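Local atomic coordinates of ABC-type phosphate transport system, periplasmic component (PDB entry 4ECF), a protein that probably serves as the solute-binding component of a PstSACB-type ABC transporter, capturing phosphate for import across the cytoplasmic membrane. Residues A[72-83]-A[204-215]; A[87-96]-A[111-119]. All coordinates share one frame; numbering follows the deposited sequence.

Contact 1 (A[72-83]-A[204-215])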
loop_
_atom_site.group_PDB
_atom_site.type_symbol
_atom_site.label_atom_id
_atom_site.label_comp_id
_atom_site.label_asym_id
_atom_site.label_seq_id
_atom_site.Cartn_x
_atom_site.Cartn_y
_atom_site.Cartn_z
ATOM N N GLN A 72 17.821 7.672 -12.718
ATOM C CA GLN A 72 17.374 8.985 -13.132
ATOM C C GLN A 72 16.268 9.547 -12.196
ATOM O O GLN A 72 15.852 10.701 -12.329
ATOM C CB GLN A 72 16.971 9.008 -14.617
ATOM C CG GLN A 72 15.703 8.254 -14.996
ATOM C CD GLN A 72 15.199 8.579 -16.414
ATOM O OE1 GLN A 72 14.043 8.993 -16.607
ATOM N NE2 GLN A 72 16.068 8.395 -17.407
ATOM N N LEU A 73 15.826 8.731 -11.242
ATOM C CA LEU A 73 14.825 9.154 -10.292
ATOM C C LEU A 73 15.484 9.445 -8.973
ATOM O O LEU A 73 16.566 8.931 -8.675
ATOM C CB LEU A 73 13.752 8.082 -10.124
ATOM C CG LEU A 73 13.041 7.636 -11.404
ATOM C CD1 LEU A 73 12.007 6.526 -11.136
ATOM C CD2 LEU A 73 12.411 8.834 -12.079
ATOM N N VAL A 74 14.821 10.292 -8.185
ATOM C CA VAL A 74 15.251 10.615 -6.827
ATOM C C VAL A 74 14.158 10.186 -5.836
ATOM O O VAL A 74 13.023 10.642 -5.906
ATOM C CB VAL A 74 15.571 12.097 -6.628
ATOM C CG1 VAL A 74 16.005 12.383 -5.197
ATOM C CG2 VAL A 74 16.679 12.521 -7.611
ATOM N N ASP A 75 14.541 9.302 -4.928
ATOM C CA ASP A 75 13.679 8.755 -3.897
ATOM C C ASP A 75 13.432 9.745 -2.763
ATOM O O ASP A 75 14.325 10.527 -2.392
ATOM C CB ASP A 75 14.323 7.451 -3.357
ATOM C CG ASP A 75 13.362 6.609 -2.537
ATOM O OD1 ASP A 75 12.146 6.867 -2.621
ATOM O OD2 ASP A 75 13.831 5.692 -1.823
ATOM N N HIS A 76 12.231 9.702 -2.213
ATOM C CA HIS A 76 11.904 10.413 -0.966
ATOM C C HIS A 76 10.946 9.550 -0.214
ATOM O O HIS A 76 9.826 9.318 -0.669
ATOM C CB HIS A 76 11.254 11.773 -1.205
ATOM C CG HIS A 76 12.001 12.664 -2.177
ATOM N ND1 HIS A 76 11.865 12.564 -3.527
ATOM C CD2 HIS A 76 12.913 13.668 -1.937
ATOM C CE1 HIS A 76 12.650 13.486 -4.120
ATOM N NE2 HIS A 76 13.296 14.172 -3.145
ATOM N N ARG A 77 11.403 8.940 0.857
ATOM C CA ARG A 77 10.511 8.104 1.671
ATOM C C ARG A 77 9.763 8.947 2.687
ATOM O O ARG A 77 10.360 9.854 3.295
ATOM C CB ARG A 77 11.262 6.937 2.310
ATOM C CG ARG A 77 11.483 5.781 1.356
ATOM C CD ARG A 77 12.172 4.606 2.017
ATOM N NE ARG A 77 13.620 4.804 2.159
ATOM C CZ ARG A 77 14.409 3.914 2.736
ATOM N NH1 ARG A 77 13.888 2.818 3.277
ATOM N NH2 ARG A 77 15.710 4.121 2.791
ATOM N N VAL A 78 8.466 8.672 2.878
ATOM C CA VAL A 78 7.597 9.536 3.670
ATOM C C VAL A 78 6.796 8.812 4.732
ATOM O O VAL A 78 6.220 9.435 5.603
ATOM C CB VAL A 78 6.664 10.340 2.734
ATOM C CG1 VAL A 78 7.473 11.168 1.731
ATOM C CG2 VAL A 78 5.625 9.468 2.011
ATOM N N ALA A 79 6.768 7.483 4.669
ATOM C CA ALA A 79 5.876 6.723 5.551
ATOM C C ALA A 79 6.156 5.241 5.340
ATOM O O ALA A 79 6.858 4.858 4.391
ATOM C CB ALA A 79 4.417 7.028 5.220
ATOM N N VAL A 80 5.646 4.438 6.268
ATOM C CA VAL A 80 5.502 2.983 6.087
ATOM C C VAL A 80 3.995 2.721 6.076
ATOM O O VAL A 80 3.213 3.341 6.829
ATOM C CB VAL A 80 6.214 2.193 7.200
ATOM C CG1 VAL A 80 5.727 0.737 7.240
ATOM C CG2 VAL A 80 7.733 2.348 7.038
ATOM N N VAL A 81 3.553 1.838 5.197
ATOM C CA VAL A 81 2.148 1.381 5.130
ATOM C C VAL A 81 2.078 -0.127 5.394
ATOM O O VAL A 81 2.848 -0.907 4.816
ATOM C CB VAL A 81 1.510 1.764 3.777
ATOM C CG1 VAL A 81 2.133 0.953 2.622
ATOM C CG2 VAL A 81 -0.005 1.669 3.843
ATOM N N GLY A 82 1.167 -0.519 6.281
ATOM C CA GLY A 82 0.829 -1.910 6.496
ATOM C C GLY A 82 -0.185 -2.378 5.473
ATOM O O GLY A 82 -1.013 -1.583 4.980
ATOM N N ILE A 83 -0.074 -3.644 5.114
ATOM C CA ILE A 83 -1.020 -4.320 4.201
ATOM C C ILE A 83 -1.614 -5.518 4.929
ATOM O O ILE A 83 -0.889 -6.314 5.582
ATOM C CB ILE A 83 -0.314 -4.754 2.912
ATOM C CG1 ILE A 83 0.159 -3.517 2.140
ATOM C CG2 ILE A 83 -1.221 -5.682 2.040
ATOM C CD1 ILE A 83 1.304 -3.834 1.210
ATOM N N ILE A 204 3.972 -7.844 6.617
ATOM C CA ILE A 204 3.441 -7.322 5.326
ATOM C C ILE A 204 3.268 -5.791 5.410
ATOM O O ILE A 204 2.258 -5.294 5.898
ATOM C CB ILE A 204 2.110 -8.000 4.892
ATOM C CG1 ILE A 204 2.041 -9.484 5.281
ATOM C CG2 ILE A 204 1.938 -7.775 3.395
ATOM C CD1 ILE A 204 0.710 -10.107 4.883
ATOM N N TRP A 205 4.277 -5.065 4.899
ATOM C CA TRP A 205 4.345 -3.618 4.982
ATOM C C TRP A 205 5.366 -3.195 3.968
ATOM O O TRP A 205 6.232 -4.001 3.538
ATOM C CB TRP A 205 4.690 -3.100 6.378
ATOM C CG TRP A 205 5.983 -3.604 6.953
ATOM C CD1 TRP A 205 6.162 -4.631 7.861
ATOM C CD2 TRP A 205 7.286 -3.011 6.762
ATOM N NE1 TRP A 205 7.484 -4.758 8.195
ATOM C CE2 TRP A 205 8.223 -3.810 7.558
ATOM C CE3 TRP A 205 7.780 -1.962 5.976
ATOM C CZ2 TRP A 205 9.574 -3.520 7.601
ATOM C CZ3 TRP A 205 9.157 -1.682 6.046
ATOM C CH2 TRP A 205 10.024 -2.461 6.838
ATOM N N SER A 206 5.302 -1.941 3.562
ATOM C CA SER A 206 6.362 -1.385 2.710
ATOM C C SER A 206 6.611 0.082 3.031
ATOM O O SER A 206 5.797 0.721 3.686
ATOM C CB SER A 206 6.050 -1.536 1.220
ATOM O OG SER A 206 5.038 -0.628 0.807
ATOM N N TYR A 207 7.707 0.608 2.490
ATOM C CA TYR A 207 7.980 2.030 2.554
ATOM C C TYR A 207 7.156 2.710 1.455
ATOM O O TYR A 207 6.900 2.126 0.405
ATOM C CB TYR A 207 9.477 2.345 2.356
ATOM C CG TYR A 207 10.367 1.742 3.432
ATOM C CD1 TYR A 207 10.463 2.310 4.703
ATOM C CD2 TYR A 207 11.110 0.596 3.164
ATOM C CE1 TYR A 207 11.284 1.734 5.691
ATOM C CE2 TYR A 207 11.919 0.018 4.145
ATOM C CZ TYR A 207 12.016 0.629 5.405
ATOM O OH TYR A 207 12.832 0.057 6.401
ATOM N N GLU A 208 6.696 3.909 1.768
ATOM C CA GLU A 208 5.982 4.795 0.826
ATOM C C GLU A 208 6.928 5.835 0.283
ATOM O O GLU A 208 7.646 6.516 1.056
ATOM C CB GLU A 208 4.824 5.488 1.521
ATOM C CG GLU A 208 3.739 4.540 2.024
ATOM C CD GLU A 208 2.893 3.934 0.927
ATOM O OE1 GLU A 208 3.468 3.321 -0.017
ATOM O OE2 GLU A 208 1.661 4.078 1.045
ATOM N N HIS A 209 6.917 5.996 -1.051
ATOM C CA HIS A 209 7.902 6.812 -1.775
ATOM C C HIS A 209 7.235 7.891 -2.606
ATOM O O HIS A 209 6.210 7.614 -3.282
ATOM C CB HIS A 209 8.677 5.951 -2.750
ATOM C CG HIS A 209 9.374 4.775 -2.149
ATOM N ND1 HIS A 209 10.717 4.718 -2.000
ATOM C CD2 HIS A 209 8.878 3.537 -1.813
ATOM C CE1 HIS A 209 11.064 3.479 -1.532
ATOM N NE2 HIS A 209 9.922 2.765 -1.397
ATOM N N LEU A 210 7.808 9.090 -2.588
ATOM C CA LEU A 210 7.416 10.180 -3.518
ATOM C C LEU A 210 8.611 10.384 -4.446
ATOM O O LEU A 210 9.569 11.024 -4.059
ATOM C CB LEU A 210 7.067 11.461 -2.777
ATOM C CG LEU A 210 5.900 11.388 -1.773
ATOM C CD1 LEU A 210 5.639 12.743 -1.150
ATOM C CD2 LEU A 210 4.640 10.854 -2.425
ATOM N N TYR A 211 8.654 9.705 -5.571
ATOM C CA TYR A 211 9.726 9.847 -6.523
ATOM C C TYR A 211 9.591 11.073 -7.385
ATOM O O TYR A 211 8.480 11.398 -7.854
ATOM C CB TYR A 211 9.744 8.605 -7.445
ATOM C CG TYR A 211 10.535 7.438 -6.868
ATOM C CD1 TYR A 211 11.941 7.435 -6.896
ATOM C CD2 TYR A 211 9.893 6.378 -6.227
ATOM C CE1 TYR A 211 12.659 6.364 -6.372
ATOM C CE2 TYR A 211 10.616 5.293 -5.695
ATOM C CZ TYR A 211 11.979 5.295 -5.736
ATOM O OH TYR A 211 12.704 4.219 -5.215
ATOM N N THR A 212 10.751 11.676 -7.667
ATOM C CA THR A 212 10.883 12.769 -8.648
ATOM C C THR A 212 11.903 12.419 -9.734
ATOM O O THR A 212 12.718 11.516 -9.577
ATOM C CB THR A 212 11.240 14.097 -7.962
ATOM O OG1 THR A 212 12.521 13.981 -7.341
ATOM C CG2 THR A 212 10.113 14.507 -6.913
ATOM N N LYS A 213 11.762 13.084 -10.879
ATOM C CA LYS A 213 12.737 12.971 -11.982
ATOM C C LYS A 213 13.735 14.074 -11.815
ATOM O O LYS A 213 13.434 15.255 -12.048
ATOM C CB LYS A 213 12.050 13.071 -13.338
ATOM C CG LYS A 213 12.977 12.649 -14.507
ATOM C CD LYS A 213 12.199 12.467 -15.796
ATOM C CE LYS A 213 13.181 12.190 -16.933
ATOM N NZ LYS A 213 12.569 11.452 -18.061
ATOM N N GLY A 214 14.907 13.692 -11.336
ATOM C CA GLY A 214 15.926 14.641 -10.890
ATOM C C GLY A 214 15.585 15.189 -9.544
ATOM O O GLY A 214 14.543 14.851 -8.956
ATOM N N HIS A 215 16.477 16.037 -9.009
ATOM C CA HIS A 215 16.199 16.680 -7.758
ATOM C C HIS A 215 15.131 17.723 -7.998
ATOM O O HIS A 215 15.190 18.501 -8.962
ATOM C CB HIS A 215 17.476 17.268 -7.118
ATOM C CG HIS A 215 18.595 16.237 -6.947
ATOM N ND1 HIS A 215 18.689 15.420 -5.870
ATOM C CD2 HIS A 215 19.597 15.832 -7.827
ATOM C CE1 HIS A 215 19.734 14.583 -6.019
ATOM N NE2 HIS A 215 20.288 14.808 -7.217
#
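H209 ND1 donates to D75 OD1 at 2.7 Å, an almost linear bond (169°) in the imidazole plane, on the syn side of the carboxylate but somewhat out of its plane. D75 OD1 also lies over one face of the Y211 ring, 3.5 Å from Y211 CZ, the carboxylate nearly parallel to the ring. D75 reaches both aromatics because its CG is anti to the backbone N (chi1 -165°). Y211 OH is held by the backbone N of A62; an alanine at Y211 would probably uncover that side of the D75 carboxylate and leave the A62 amide without its acceptor. R77 NH1 sits over the centre of the Y207 ring, the guanidinium nearly upright on it (85° between planes), a cation-pi contact with R77 CZ 4.5 Å from the Y207 centroid. W205 CZ3 lies over the opposite face. Behind these side chains run antiparallel main-chain bonds. V78 and A79 both face E208, V78 N giving to E208 O and E208 N to A79 O, consistent with a classic beta bulge shifting the register by one residue. Strand 205-213 also pairs with 55-58, and 73-87 with 169-174, consistent with the crossing strands joining the two lobes of a periplasmic-binding-protein fold.

Contact 2 (A[87-96]-A[111-119]). With EDO (1,2-ethanediol), chain K.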
loop_
_atom_site.group_PDB
_atom_site.type_symbol
_atom_site.label_atom_id
_atom_site.label_comp_id
_atom_site.label_asym_id
_atom_site.label_seq_id
_atom_site.Cartn_x
_atom_site.Cartn_y
_atom_site.Cartn_z
ATOM N N VAL A 87 -11.470 -9.911 4.286
ATOM C CA VAL A 87 -12.478 -10.849 3.847
ATOM C C VAL A 87 -13.874 -10.284 4.004
ATOM O O VAL A 87 -14.116 -9.373 4.774
ATOM C CB VAL A 87 -12.389 -12.191 4.596
ATOM C CG1 VAL A 87 -11.037 -12.867 4.371
ATOM C CG2 VAL A 87 -12.681 -12.014 6.081
ATOM N N ASN A 88 -14.799 -10.861 3.243
ATOM C CA ASN A 88 -16.203 -10.570 3.415
ATOM C C ASN A 88 -16.586 -10.986 4.834
ATOM O O ASN A 88 -16.094 -11.985 5.349
ATOM C CB ASN A 88 -16.998 -11.337 2.363
ATOM C CG ASN A 88 -18.497 -11.127 2.495
ATOM O OD1 ASN A 88 -19.168 -11.856 3.222
ATOM N ND2 ASN A 88 -19.027 -10.148 1.786
ATOM N N LYS A 89 -17.405 -10.188 5.495
ATOM C CA LYS A 89 -17.670 -10.399 6.927
ATOM C C LYS A 89 -18.390 -11.705 7.283
ATOM O O LYS A 89 -18.423 -12.098 8.451
ATOM C CB LYS A 89 -18.445 -9.188 7.475
ATOM C CG LYS A 89 -17.613 -7.928 7.534
ATOM C CD LYS A 89 -18.309 -6.770 8.249
ATOM C CE LYS A 89 -19.652 -6.421 7.615
ATOM N NZ LYS A 89 -20.325 -5.295 8.334
ATOM N N LYS A 90 -18.949 -12.397 6.289
ATOM C CA LYS A 90 -19.646 -13.646 6.525
ATOM C C LYS A 90 -18.822 -14.916 6.237
ATOM O O LYS A 90 -19.379 -16.022 6.290
ATOM C CB LYS A 90 -20.983 -13.647 5.763
ATOM C CG LYS A 90 -21.904 -12.517 6.185
ATOM C CD LYS A 90 -23.319 -12.714 5.650
ATOM C CE LYS A 90 -24.093 -11.401 5.556
ATOM N NZ LYS A 90 -24.265 -10.702 6.863
ATOM N N VAL A 91 -17.506 -14.819 5.996
ATOM C CA VAL A 91 -16.756 -16.050 5.636
ATOM C C VAL A 91 -16.523 -16.977 6.841
ATOM O O VAL A 91 -16.172 -18.146 6.654
ATOM C CB VAL A 91 -15.433 -15.804 4.876
ATOM C CG1 VAL A 91 -15.652 -14.888 3.665
ATOM C CG2 VAL A 91 -14.318 -15.280 5.774
ATOM N N GLY A 92 -16.698 -16.448 8.056
ATOM C CA GLY A 92 -16.626 -17.269 9.271
ATOM C C GLY A 92 -15.240 -17.471 9.876
ATOM O O GLY A 92 -15.073 -18.386 10.680
ATOM N N VAL A 93 -14.253 -16.671 9.455
ATOM C CA VAL A 93 -12.921 -16.702 10.050
ATOM C C VAL A 93 -12.364 -15.302 10.207
ATOM O O VAL A 93 -12.698 -14.362 9.450
ATOM C CB VAL A 93 -11.896 -17.554 9.268
ATOM C CG1 VAL A 93 -12.458 -18.953 8.974
ATOM C CG2 VAL A 93 -11.519 -16.854 7.993
ATOM N N LYS A 94 -11.490 -15.186 11.196
ATOM C CA LYS A 94 -10.810 -13.953 11.542
ATOM C C LYS A 94 -9.288 -14.080 11.546
ATOM O O LYS A 94 -8.583 -13.087 11.757
ATOM C CB LYS A 94 -11.300 -13.463 12.918
ATOM C CG LYS A 94 -12.758 -13.019 12.885
ATOM C CD LYS A 94 -13.159 -12.188 14.082
ATOM C CE LYS A 94 -14.668 -11.958 14.057
ATOM N NZ LYS A 94 -15.018 -10.560 14.430
ATOM N N ASN A 95 -8.789 -15.286 11.278
ATOM C CA ASN A 95 -7.374 -15.594 11.328
ATOM C C ASN A 95 -7.082 -16.691 10.325
ATOM O O ASN A 95 -7.940 -17.540 10.085
ATOM C CB ASN A 95 -6.938 -16.102 12.703
ATOM C CG ASN A 95 -5.454 -16.446 12.762
ATOM O OD1 ASN A 95 -4.589 -15.550 12.771
ATOM N ND2 ASN A 95 -5.149 -17.781 12.719
ATOM N N LEU A 96 -5.892 -16.619 9.730
ATOM C CA LEU A 96 -5.307 -17.735 8.942
ATOM C C LEU A 96 -3.847 -17.904 9.300
ATOM O O LEU A 96 -3.184 -16.928 9.672
ATOM C CB LEU A 96 -5.405 -17.454 7.431
ATOM C CG LEU A 96 -6.802 -17.407 6.825
ATOM C CD1 LEU A 96 -6.698 -16.865 5.387
ATOM C CD2 LEU A 96 -7.562 -18.715 6.831
ATOM N N ASN A 111 -12.799 -23.768 -0.347
ATOM C CA ASN A 111 -13.969 -23.527 0.484
ATOM C C ASN A 111 -13.521 -23.098 1.900
ATOM O O ASN A 111 -12.593 -23.673 2.496
ATOM C CB ASN A 111 -14.816 -24.799 0.504
ATOM C CG ASN A 111 -16.166 -24.585 1.139
ATOM O OD1 ASN A 111 -16.248 -24.289 2.327
ATOM N ND2 ASN A 111 -17.259 -24.809 0.357
ATOM N N TRP A 112 -14.163 -22.075 2.460
ATOM C CA TRP A 112 -13.814 -21.598 3.777
ATOM C C TRP A 112 -13.967 -22.637 4.885
ATOM O O TRP A 112 -13.305 -22.568 5.920
ATOM C CB TRP A 112 -14.655 -20.368 4.115
ATOM C CG TRP A 112 -14.230 -19.170 3.330
ATOM C CD1 TRP A 112 -14.862 -18.593 2.244
ATOM C CD2 TRP A 112 -13.025 -18.399 3.545
ATOM N NE1 TRP A 112 -14.151 -17.535 1.771
ATOM C CE2 TRP A 112 -13.027 -17.355 2.517
ATOM C CE3 TRP A 112 -11.986 -18.459 4.443
ATOM C CZ2 TRP A 112 -12.003 -16.441 2.413
ATOM C CZ3 TRP A 112 -10.964 -17.505 4.350
ATOM C CH2 TRP A 112 -10.984 -16.529 3.352
ATOM N N LYS A 113 -14.791 -23.657 4.679
ATOM C CA LYS A 113 -14.934 -24.667 5.705
ATOM C C LYS A 113 -13.616 -25.408 5.977
ATOM O O LYS A 113 -13.426 -25.957 7.054
ATOM C CB LYS A 113 -16.017 -25.687 5.302
ATOM C CG LYS A 113 -16.313 -26.714 6.406
ATOM C CD LYS A 113 -17.426 -27.666 6.006
ATOM C CE LYS A 113 -17.704 -28.710 7.086
ATOM N NZ LYS A 113 -18.755 -29.682 6.662
ATOM N N GLU A 114 -12.730 -25.422 4.986
ATOM C CA GLU A 114 -11.449 -26.094 5.085
ATOM C C GLU A 114 -10.531 -25.409 6.100
ATOM O O GLU A 114 -9.551 -26.015 6.549
ATOM C CB GLU A 114 -10.749 -26.124 3.724
ATOM C CG GLU A 114 -11.519 -26.924 2.676
ATOM C CD GLU A 114 -10.820 -26.935 1.330
ATOM O OE1 GLU A 114 -9.749 -27.567 1.255
ATOM O OE2 GLU A 114 -11.321 -26.318 0.342
ATOM N N VAL A 115 -10.852 -24.180 6.468
ATOM C CA VAL A 115 -10.040 -23.439 7.407
ATOM C C VAL A 115 -10.889 -23.013 8.618
ATOM O O VAL A 115 -10.538 -22.101 9.332
ATOM C CB VAL A 115 -9.322 -22.230 6.766
ATOM C CG1 VAL A 115 -8.305 -22.662 5.742
ATOM C CG2 VAL A 115 -10.305 -21.235 6.128
ATOM N N GLY A 116 -11.987 -23.727 8.852
ATOM C CA GLY A 116 -12.835 -23.529 10.040
ATOM C C GLY A 116 -13.947 -22.514 9.869
ATOM O O GLY A 116 -14.579 -22.113 10.848
ATOM N N GLY A 117 -14.167 -22.055 8.639
ATOM C CA GLY A 117 -15.187 -21.057 8.357
ATOM C C GLY A 117 -16.478 -21.678 7.857
ATOM O O GLY A 117 -16.701 -22.868 8.027
ATOM N N ALA A 118 -17.328 -20.843 7.267
ATOM C CA ALA A 118 -18.634 -21.272 6.732
ATOM C C ALA A 118 -18.423 -22.170 5.527
ATOM O O ALA A 118 -17.411 -22.059 4.858
ATOM C CB ALA A 118 -19.448 -20.050 6.334
ATOM N N ASP A 119 -19.414 -23.001 5.211
ATOM C CA ASP A 119 -19.411 -23.765 3.957
ATOM C C ASP A 119 -19.768 -22.774 2.847
ATOM O O ASP A 119 -20.943 -22.439 2.612
ATOM C CB ASP A 119 -20.404 -24.949 4.034
ATOM C CG ASP A 119 -20.274 -25.890 2.866
ATOM O OD1 ASP A 119 -19.734 -25.465 1.819
ATOM O OD2 ASP A 119 -20.732 -27.040 2.967
HETATM C C1 EDO K . -22.865 -11.122 1.309
HETATM O O1 EDO K . -22.037 -11.914 2.173
HETATM C C2 EDO K . -23.141 -9.761 1.931
HETATM O O2 EDO K . -21.902 -9.144 2.291
#
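V91 lies over one face of the W112 indole, its CB 3.6 Å from the centroid of the five-membered ring and only 5° off the normal, a CH-pi contact. V91 CG1 rests 3.6 Å from W112 NE1 and V91 CG2 near W112 CD2, both on the same face. L96 CD2 arrives at the edge, near the ring plane and more loosely, 4.4 Å from W112 CZ3. V87 CG1 and V93 CG2 approach obliquely, touching W112 CH2 and CZ3 respectively, so aliphatic groups gather round the six-membered ring. The indole N-H is satisfied elsewhere, by the carbonyl of G168, and I104 and I170 add further apolar contacts to the tryptophan.

Beyond the ring, L96 CD2 meets V115 CG2 at 3.8 Å, and V93 CG1 rests on G117 CA at 3.5 Å. The backbones come close at G92 and G117, whose CA atoms are 4.2 Å apart; a side chain on either glycine would collide with the facing segment. Here A118 N donates to V91 O at 3.0 Å, with an N-H...O angle of 164° but the donor 38° out of the carbonyl plane, the one hydrogen bond joining the segments.

Each loop is also braced internally. N88 OD1 accepts from K90 N in an Asx turn; the N88 side chain also bonds a 1,2-ethanediol, probably from the crystallisation liquor, through OD1 and ND2, and ND2 gives to V163 O as well. N111 OD1 forms a second Asx turn with K113 N, while W112 O takes bonds from V115 N and G117 N on opposite faces of its plane. The chemistry is therefore mainly apolar across the interface: W112 is an anchor gripped by valines and a leucine, with polar groups chiefly shaping the two loops that carry them.

Contact 1 is largely buried, about 11 Å from the chain centre, whereas contact 2 is only partly buried and about 24 Å out, on the opposite side of that centre; the contact centres lie about 35 Å apart. Strand 73-87 connects them: most of it pairs with strand 205-213 in contact 1, and its last residue, V87, enters contact 2, whose strand 95-96 reaches the same sheet. Their chemistry differs accordingly. Repeated main-chain hydrogen bonds, aided by histidine, carboxylate and guanidinium groups, hold the strands across 1305 Å² of buried surface, while the loops bury 401 Å² with a single cross-segment hydrogen bond and a tryptophan among aliphatic side chains.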